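Local coordinates for protein Ispd/ispf bifunctional enzyme (Campylobacter jejuni, PDB 1W55) that catalyses two steps of isoprenoid precursor biosynthesis, transferring the cytidylyl group of CTP to methylerythritol 4-phosphate and cyclising the phosphorylated CDP-methylerythritol to the 2,4-cyclodiphosphate with release of CMP, at the interface of chains A and B. Residues are numbered along the deposited sequence; one frame, centred on the assembly and turned at random. Chains: chain A/B, Ispd/ispf bifunctional enzyme.

Contact 1: the interface of chains A and B. Residues chain A 217-220, 243, 348, 353-354; chain B 341-344, 346.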
ATOM      1  N   ASP A 217      22.674   2.621 -43.608  1.00 34.52           N
ATOM      2  CA  ASP A 217      22.651   3.370 -44.844  1.00 33.76           C
ATOM      3  C   ASP A 217      24.047   3.540 -45.414  1.00 33.30           C
ATOM      4  O   ASP A 217      25.035   3.586 -44.674  1.00 31.64           O
ATOM      5  CB  ASP A 217      22.002   4.731 -44.633  1.00 34.87           C
ATOM      6  CG  ASP A 217      21.311   5.245 -45.888  1.00 36.83           C
ATOM      7  OD1 ASP A 217      21.251   4.515 -46.914  1.00 33.68           O
ATOM      8  OD2 ASP A 217      20.805   6.374 -45.934  1.00 35.37           O
ATOM      9  N   VAL A 218      24.099   3.613 -46.740  1.00 33.16           N
ATOM     10  CA  VAL A 218      25.330   3.737 -47.510  1.00 34.63           C
ATOM     11  C   VAL A 218      25.139   4.884 -48.505  1.00 36.42           C
ATOM     12  O   VAL A 218      24.129   4.935 -49.223  1.00 36.27           O
ATOM     13  CB  VAL A 218      25.653   2.407 -48.271  1.00 35.37           C
ATOM     14  CG1 VAL A 218      26.836   2.568 -49.236  1.00 31.54           C
ATOM     15  CG2 VAL A 218      25.919   1.280 -47.304  1.00 29.94           C
ATOM     16  N   HIS A 219      26.070   5.834 -48.498  1.00 36.65           N
ATOM     17  CA  HIS A 219      26.160   6.828 -49.567  1.00 36.73           C
ATOM     18  C   HIS A 219      27.524   6.715 -50.234  1.00 37.55           C
ATOM     19  O   HIS A 219      28.473   6.185 -49.648  1.00 36.96           O
ATOM     20  CB  HIS A 219      25.935   8.251 -49.050  1.00 36.69           C
ATOM     21  CG  HIS A 219      24.533   8.525 -48.603  1.00 33.51           C
ATOM     22  ND1 HIS A 219      23.529   7.585 -48.669  1.00 34.33           N
ATOM     23  CD2 HIS A 219      23.973   9.633 -48.066  1.00 34.81           C
ATOM     24  CE1 HIS A 219      22.410   8.096 -48.185  1.00 32.95           C
ATOM     25  NE2 HIS A 219      22.655   9.336 -47.806  1.00 36.06           N
ATOM     26  N   GLU A 220      27.597   7.214 -51.460  1.00 38.49           N
ATOM     27  CA  GLU A 220      28.783   7.140 -52.302  1.00 41.01           C
ATOM     28  C   GLU A 220      29.589   8.437 -52.235  1.00 40.49           C
ATOM     29  O   GLU A 220      29.022   9.536 -52.229  1.00 41.53           O
ATOM     30  CB  GLU A 220      28.333   6.875 -53.743  1.00 41.69           C
ATOM     31  CG  GLU A 220      29.444   6.692 -54.763  1.00 46.04           C
ATOM     32  CD  GLU A 220      28.913   6.437 -56.162  1.00 51.99           C
ATOM     33  OE1 GLU A 220      29.735   6.113 -57.049  1.00 55.53           O
ATOM     34  OE2 GLU A 220      27.681   6.558 -56.377  1.00 51.21           O
ATOM     35  N   HIS A 243      21.016  12.291 -52.359  1.00 41.29           N
ATOM     36  CA  HIS A 243      20.314  12.127 -51.076  1.00 40.26           C
ATOM     37  C   HIS A 243      20.280  13.422 -50.266  1.00 40.95           C
ATOM     38  O   HIS A 243      20.858  13.506 -49.164  1.00 40.18           O
ATOM     39  CB  HIS A 243      20.954  11.007 -50.240  1.00 39.68           C
ATOM     40  CG  HIS A 243      20.936   9.673 -50.912  1.00 38.01           C
ATOM     41  ND1 HIS A 243      22.017   9.179 -51.607  1.00 36.94           N
ATOM     42  CD2 HIS A 243      19.956   8.744 -51.023  1.00 33.97           C
ATOM     43  CE1 HIS A 243      21.713   7.993 -52.104  1.00 37.09           C
ATOM     44  NE2 HIS A 243      20.467   7.706 -51.763  1.00 40.84           N
ATOM     45  N   PHE A 348      34.614  -1.829 -50.372  1.00 37.03           N
ATOM     46  CA  PHE A 348      34.247  -0.544 -50.948  1.00 36.71           C
ATOM     47  C   PHE A 348      34.500   0.639 -50.000  1.00 37.10           C
ATOM     48  O   PHE A 348      34.911   1.712 -50.456  1.00 37.56           O
ATOM     49  CB  PHE A 348      32.813  -0.564 -51.530  1.00 35.60           C
ATOM     50  CG  PHE A 348      31.704  -0.364 -50.516  1.00 34.73           C
ATOM     51  CD1 PHE A 348      31.317   0.918 -50.119  1.00 34.25           C
ATOM     52  CD2 PHE A 348      30.996  -1.454 -50.011  1.00 34.30           C
ATOM     53  CE1 PHE A 348      30.268   1.110 -49.210  1.00 33.06           C
ATOM     54  CE2 PHE A 348      29.945  -1.280 -49.100  1.00 31.74           C
ATOM     55  CZ  PHE A 348      29.580   0.006 -48.693  1.00 32.89           C
ATOM     56  N   GLU A 353      35.255   4.412 -51.651  1.00 39.62           N
ATOM     57  CA  GLU A 353      34.197   4.548 -52.648  1.00 40.31           C
ATOM     58  C   GLU A 353      32.908   5.085 -52.027  1.00 40.31           C
ATOM     59  O   GLU A 353      32.073   5.700 -52.709  1.00 39.75           O
ATOM     60  CB  GLU A 353      33.935   3.215 -53.351  1.00 39.64           C
ATOM     61  CG  GLU A 353      35.030   2.796 -54.325  1.00 41.95           C
ATOM     62  CD  GLU A 353      34.870   1.361 -54.825  1.00 48.10           C
ATOM     63  OE1 GLU A 353      33.890   0.689 -54.447  1.00 46.41           O
ATOM     64  OE2 GLU A 353      35.728   0.900 -55.606  1.00 53.04           O
ATOM     65  N   GLY A 354      32.754   4.860 -50.727  1.00 39.85           N
ATOM     66  CA  GLY A 354      31.561   5.302 -50.030  1.00 39.82           C
ATOM     67  C   GLY A 354      31.730   5.193 -48.535  1.00 39.91           C
ATOM     68  O   GLY A 354      32.806   4.833 -48.041  1.00 40.86           O
TER
ATOM     69  N   THR B 341      17.479  -0.887 -47.955  1.00 31.32           N
ATOM     70  CA  THR B 341      18.339   0.106 -48.587  1.00 32.14           C
ATOM     71  C   THR B 341      19.175  -0.564 -49.676  1.00 32.57           C
ATOM     72  O   THR B 341      19.444  -1.771 -49.609  1.00 34.34           O
ATOM     73  CB  THR B 341      19.257   0.823 -47.535  1.00 33.01           C
ATOM     74  OG1 THR B 341      20.092   1.784 -48.201  1.00 35.62           O
ATOM     75  CG2 THR B 341      20.281  -0.160 -46.911  1.00 30.74           C
ATOM     76  N   THR B 342      19.562   0.201 -50.692  1.00 33.22           N
ATOM     77  CA  THR B 342      20.616  -0.251 -51.602  1.00 34.47           C
ATOM     78  C   THR B 342      21.955   0.193 -51.015  1.00 35.82           C
ATOM     79  O   THR B 342      21.992   0.870 -49.983  1.00 36.05           O
ATOM     80  CB  THR B 342      20.440   0.328 -53.025  1.00 35.12           C
ATOM     81  OG1 THR B 342      20.719   1.735 -53.009  1.00 37.52           O
ATOM     82  CG2 THR B 342      18.961   0.233 -53.529  1.00 31.23           C
ATOM     83  N   THR B 343      23.050  -0.185 -51.666  1.00 37.36           N
ATOM     84  CA  THR B 343      24.365   0.322 -51.288  1.00 36.30           C
ATOM     85  C   THR B 343      24.943   1.218 -52.381  1.00 36.56           C
ATOM     86  O   THR B 343      26.158   1.329 -52.512  1.00 37.20           O
ATOM     87  CB  THR B 343      25.345  -0.831 -50.935  1.00 37.22           C
ATOM     88  OG1 THR B 343      25.529  -1.686 -52.071  1.00 36.95           O
ATOM     89  CG2 THR B 343      24.745  -1.757 -49.858  1.00 33.54           C
ATOM     90  N   GLU B 344      24.068   1.863 -53.153  1.00 37.39           N
ATOM     91  CA  GLU B 344      24.491   2.820 -54.184  1.00 39.20           C
ATOM     92  C   GLU B 344      25.395   2.159 -55.210  1.00 39.39           C
ATOM     93  O   GLU B 344      26.375   2.765 -55.657  1.00 38.93           O
ATOM     94  CB  GLU B 344      25.248   4.010 -53.559  1.00 39.41           C
ATOM     95  CG  GLU B 344      24.475   4.789 -52.518  1.00 42.60           C
ATOM     96  CD  GLU B 344      23.121   5.225 -53.012  1.00 51.07           C
ATOM     97  OE1 GLU B 344      23.061   5.980 -54.009  1.00 57.90           O
ATOM     98  OE2 GLU B 344      22.117   4.804 -52.406  1.00 56.55           O
ATOM     99  N   LEU B 346      27.489  -0.100 -54.698  1.00 41.03           N
ATOM    100  CA  LEU B 346      28.813  -0.367 -54.133  1.00 40.03           C
ATOM    101  C   LEU B 346      28.933  -1.742 -53.488  1.00 39.56           C
ATOM    102  O   LEU B 346      27.977  -2.270 -52.924  1.00 40.34           O
ATOM    103  CB  LEU B 346      29.202   0.715 -53.126  1.00 39.64           C
ATOM    104  CG  LEU B 346      29.196   2.160 -53.609  1.00 38.83           C
ATOM    105  CD1 LEU B 346      29.612   3.071 -52.465  1.00 34.94           C
ATOM    106  CD2 LEU B 346      30.098   2.352 -54.847  1.00 37.48           C
TER
HETATM  107  O   HOH W   1      21.530   3.916 -49.838  1.00 46.63           O
HETATM  108  O   HOH W   2      24.995   7.536 -55.234  1.00 49.20           O
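Two copies of the IspF part of the enzyme meet here in a homomeric, active-site-forming interface, part of the packing that builds the hexamer: metal-site residues A:Asp217 and A:His219 and substrate-site residue A:His243 face the end of strand 336-341 and the B:Thr342-B:Glu344 loop. No direct hydrogen bond spans the patch; water and apolar contacts do the joining. B:Glu344, its chain bent at chi2 (-52°), reaches tip to tip toward A:His243, the carboxylate turned 80° to the ring and OE1 at the ring edge, in its plane. A carboxylate so near could raise the imidazole's affinity for a proton, though the charge is not seen. The A:His243 ring lies over a face of A:His219, its ND1 3.6 Å above that ring's centre. A:His219 is itself steered by ND1-H, which bonds the carbonyl O of A:Val218 at 2.8 Å from above the carbonyl plane. That carbonyl shares a water with B:Glu344 OE2 and B:Thr342 O; a second water ties B:Glu344 OE1 to A:Glu220 OE2. A:Val218 and B:Thr343 lie side by side, pointing the same way, with A:Val218 CG1 3.6 Å from B:Thr343 O. B:Thr343 OG1 shapes the loop by bonding a lone pair of B:Leu346 O. B:Leu346 crosses A:Phe348 at about a right angle, CB over the ring face 3.9 Å from its centroid. Strand 210-224 and short helix 347-350 of chain A thus receive chain B's loop.

Contact 2: the interface of chains A and B. Residues chain A 215, 255, 262-265; chain B 318, 337, 339-340.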
ATOM      1  N   GLY A 215      19.256   0.961 -38.044  1.00 30.65           N
ATOM      2  CA  GLY A 215      19.302   1.758 -39.242  1.00 31.89           C
ATOM      3  C   GLY A 215      20.643   1.501 -39.874  1.00 33.61           C
ATOM      4  O   GLY A 215      21.676   1.458 -39.195  1.00 33.53           O
ATOM      5  N   ASP A 255      16.023   6.039 -40.097  1.00 29.89           N
ATOM      6  CA  ASP A 255      15.570   4.660 -40.256  1.00 30.36           C
ATOM      7  C   ASP A 255      15.437   3.927 -38.910  1.00 28.45           C
ATOM      8  O   ASP A 255      14.471   3.214 -38.697  1.00 30.63           O
ATOM      9  CB  ASP A 255      16.504   3.900 -41.194  1.00 30.75           C
ATOM     10  CG  ASP A 255      15.956   3.798 -42.612  1.00 36.52           C
ATOM     11  OD1 ASP A 255      14.939   4.460 -42.903  1.00 35.82           O
ATOM     12  OD2 ASP A 255      16.478   3.083 -43.504  1.00 36.16           O
ATOM     13  N   GLY A 262       7.840   1.083 -35.632  1.00 34.74           N
ATOM     14  CA  GLY A 262       7.062   0.334 -36.599  1.00 34.20           C
ATOM     15  C   GLY A 262       6.530   1.169 -37.753  1.00 36.08           C
ATOM     16  O   GLY A 262       5.520   0.813 -38.343  1.00 36.68           O
ATOM     17  N   LEU A 263       7.235   2.243 -38.112  1.00 36.43           N
ATOM     18  CA  LEU A 263       6.736   3.223 -39.077  1.00 36.34           C
ATOM     19  C   LEU A 263       7.430   3.188 -40.439  1.00 37.07           C
ATOM     20  O   LEU A 263       7.454   4.199 -41.153  1.00 37.13           O
ATOM     21  CB  LEU A 263       6.847   4.630 -38.481  1.00 35.87           C
ATOM     22  CG  LEU A 263       5.616   5.412 -37.989  1.00 40.33           C
ATOM     23  CD1 LEU A 263       4.475   4.520 -37.526  1.00 36.46           C
ATOM     24  CD2 LEU A 263       6.007   6.449 -36.896  1.00 36.86           C
ATOM     25  N   GLY A 264       7.984   2.037 -40.807  1.00 35.85           N
ATOM     26  CA  GLY A 264       8.548   1.860 -42.134  1.00 35.98           C
ATOM     27  C   GLY A 264      10.012   2.263 -42.216  1.00 37.23           C
ATOM     28  O   GLY A 264      10.815   1.908 -41.344  1.00 36.29           O
ATOM     29  N   ASP A 265      10.357   2.984 -43.283  1.00 36.55           N
ATOM     30  CA  ASP A 265      11.706   3.528 -43.464  1.00 36.59           C
ATOM     31  C   ASP A 265      11.676   4.896 -44.152  1.00 36.51           C
ATOM     32  O   ASP A 265      10.601   5.416 -44.476  1.00 38.24           O
ATOM     33  CB  ASP A 265      12.644   2.526 -44.169  1.00 34.24           C
ATOM     34  CG  ASP A 265      12.221   2.202 -45.592  1.00 37.59           C
ATOM     35  OD1 ASP A 265      12.413   1.035 -46.019  1.00 34.02           O
ATOM     36  OD2 ASP A 265      11.708   3.041 -46.365  1.00 37.61           O
TER
ATOM     37  N   LYS B 318       6.579  -4.976 -48.171  1.00 35.35           N
ATOM     38  CA  LYS B 318       6.974  -4.779 -46.774  1.00 35.23           C
ATOM     39  C   LYS B 318       5.850  -5.075 -45.787  1.00 35.17           C
ATOM     40  O   LYS B 318       6.079  -5.740 -44.784  1.00 35.19           O
ATOM     41  CB  LYS B 318       7.540  -3.373 -46.550  1.00 34.77           C
ATOM     42  CG  LYS B 318       8.928  -3.186 -47.117  1.00 33.19           C
ATOM     43  CD  LYS B 318       9.267  -1.688 -47.222  1.00 37.03           C
ATOM     44  CE  LYS B 318      10.626  -1.477 -47.894  1.00 33.51           C
ATOM     45  NZ  LYS B 318      10.937  -0.033 -48.094  1.00 36.97           N
ATOM     46  N   ASN B 337       8.713  -4.595 -38.101  1.00 30.93           N
ATOM     47  CA  ASN B 337       9.051  -3.581 -39.094  1.00 31.02           C
ATOM     48  C   ASN B 337      10.155  -4.055 -40.034  1.00 30.91           C
ATOM     49  O   ASN B 337      11.194  -4.551 -39.589  1.00 32.20           O
ATOM     50  CB  ASN B 337       9.463  -2.277 -38.415  1.00 29.60           C
ATOM     51  CG  ASN B 337       9.453  -1.091 -39.374  1.00 34.72           C
ATOM     52  OD1 ASN B 337       8.392  -0.545 -39.700  1.00 34.32           O
ATOM     53  ND2 ASN B 337      10.634  -0.683 -39.822  1.00 29.93           N
ATOM     54  N   LYS B 339      12.616  -2.816 -43.226  1.00 30.43           N
ATOM     55  CA  LYS B 339      13.151  -1.692 -43.985  1.00 29.47           C
ATOM     56  C   LYS B 339      14.077  -2.216 -45.064  1.00 30.06           C
ATOM     57  O   LYS B 339      14.454  -3.386 -45.046  1.00 29.14           O
ATOM     58  CB  LYS B 339      13.930  -0.735 -43.059  1.00 29.55           C
ATOM     59  CG  LYS B 339      13.196  -0.381 -41.762  1.00 28.44           C
ATOM     60  CD  LYS B 339      13.927   0.709 -40.973  1.00 30.91           C
ATOM     61  CE  LYS B 339      15.283   0.235 -40.443  1.00 30.58           C
ATOM     62  NZ  LYS B 339      15.218  -1.098 -39.752  1.00 28.58           N
ATOM     63  N   ALA B 340      14.466  -1.345 -45.995  1.00 30.16           N
ATOM     64  CA  ALA B 340      15.402  -1.733 -47.040  1.00 30.91           C
ATOM     65  C   ALA B 340      16.283  -0.574 -47.470  1.00 30.62           C
ATOM     66  O   ALA B 340      15.887   0.574 -47.370  1.00 31.64           O
ATOM     67  CB  ALA B 340      14.641  -2.316 -48.256  1.00 31.82           C
TER
HETATM   68  O   HOH W   3      15.857   3.101 -46.094  1.00 34.86           O
HETATM   69  O   HOH W   4       5.669  -0.685 -40.940  1.00 44.75           O
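In this homomeric interface between IspF-family domains, the glycine-rich turn A:Gly262-A:Asp265, which follows helix 248-260, lies against strand 336-341 of the neighbouring chain; the turn carries A:Asp265, a residue of the CDP-methylerythritol phosphate site, and also meets the adjoining subunit. B:Asn337 points its amide, CG anti to the backbone N (chi1 -164°), flat at the backbone of A:Gly264 and bonds it twice. Its OD1 takes the N-H of A:Gly264 at 2.8 Å on a lone pair in the carbonyl plane, and ND2 gives a nearly straight bond of 3.0 Å to the O of A:Gly264, which it meets from above that carbonyl's plane. The paired bonds fix which end of the amide is oxygen, and a water links OD1 also to the O of A:Gly262.

A:Asp265 holds its carboxylate in the crowded position between backbone N and carbonyl carbon (chi1 64°), and OD1 is gripped by two donors that reach it at about a right angle to each other. The extended chain of B:Lys318 crosses it at about a right angle and brings NZ to the syn lone pair, 2.8 Å from OD1, as a salt bridge; the N-H of B:Ala340 uses the anti lone pair at 3.1 Å. This double grip should keep the acid ionised. B:Lys339, bent at chi3 and chi4, lays its aliphatic chain alongside: CB packs 3.7 Å from A:Asp265 CB, and CE passes A:Asp255 CB at 3.9 Å, the two side chains sliding past each other in opposite directions. A:Asp255 OD2 instead reaches the O of B:Ala340 through a water.

Contact 1 and contact 2 lie about 18 Å apart, between their C-alpha centres, along one interface of the hexamer. Chain B's strand 336-341 runs through both, giving its body to contact 2 and its last residue, with the loop beyond, to contact 1; B:Ala340 and B:Thr341 are consecutive across the divide. Strand 210-224 of chain A carries much of its side of contact 1 and merely skirts contact 2 at A:Gly215. Direct polar bonds in contact 2 anchor strand 336-341 and may set the register in which the loop meets the metal-site residues. Both include substrate-site residues, which suggests that a complete substrate site depends on assembly.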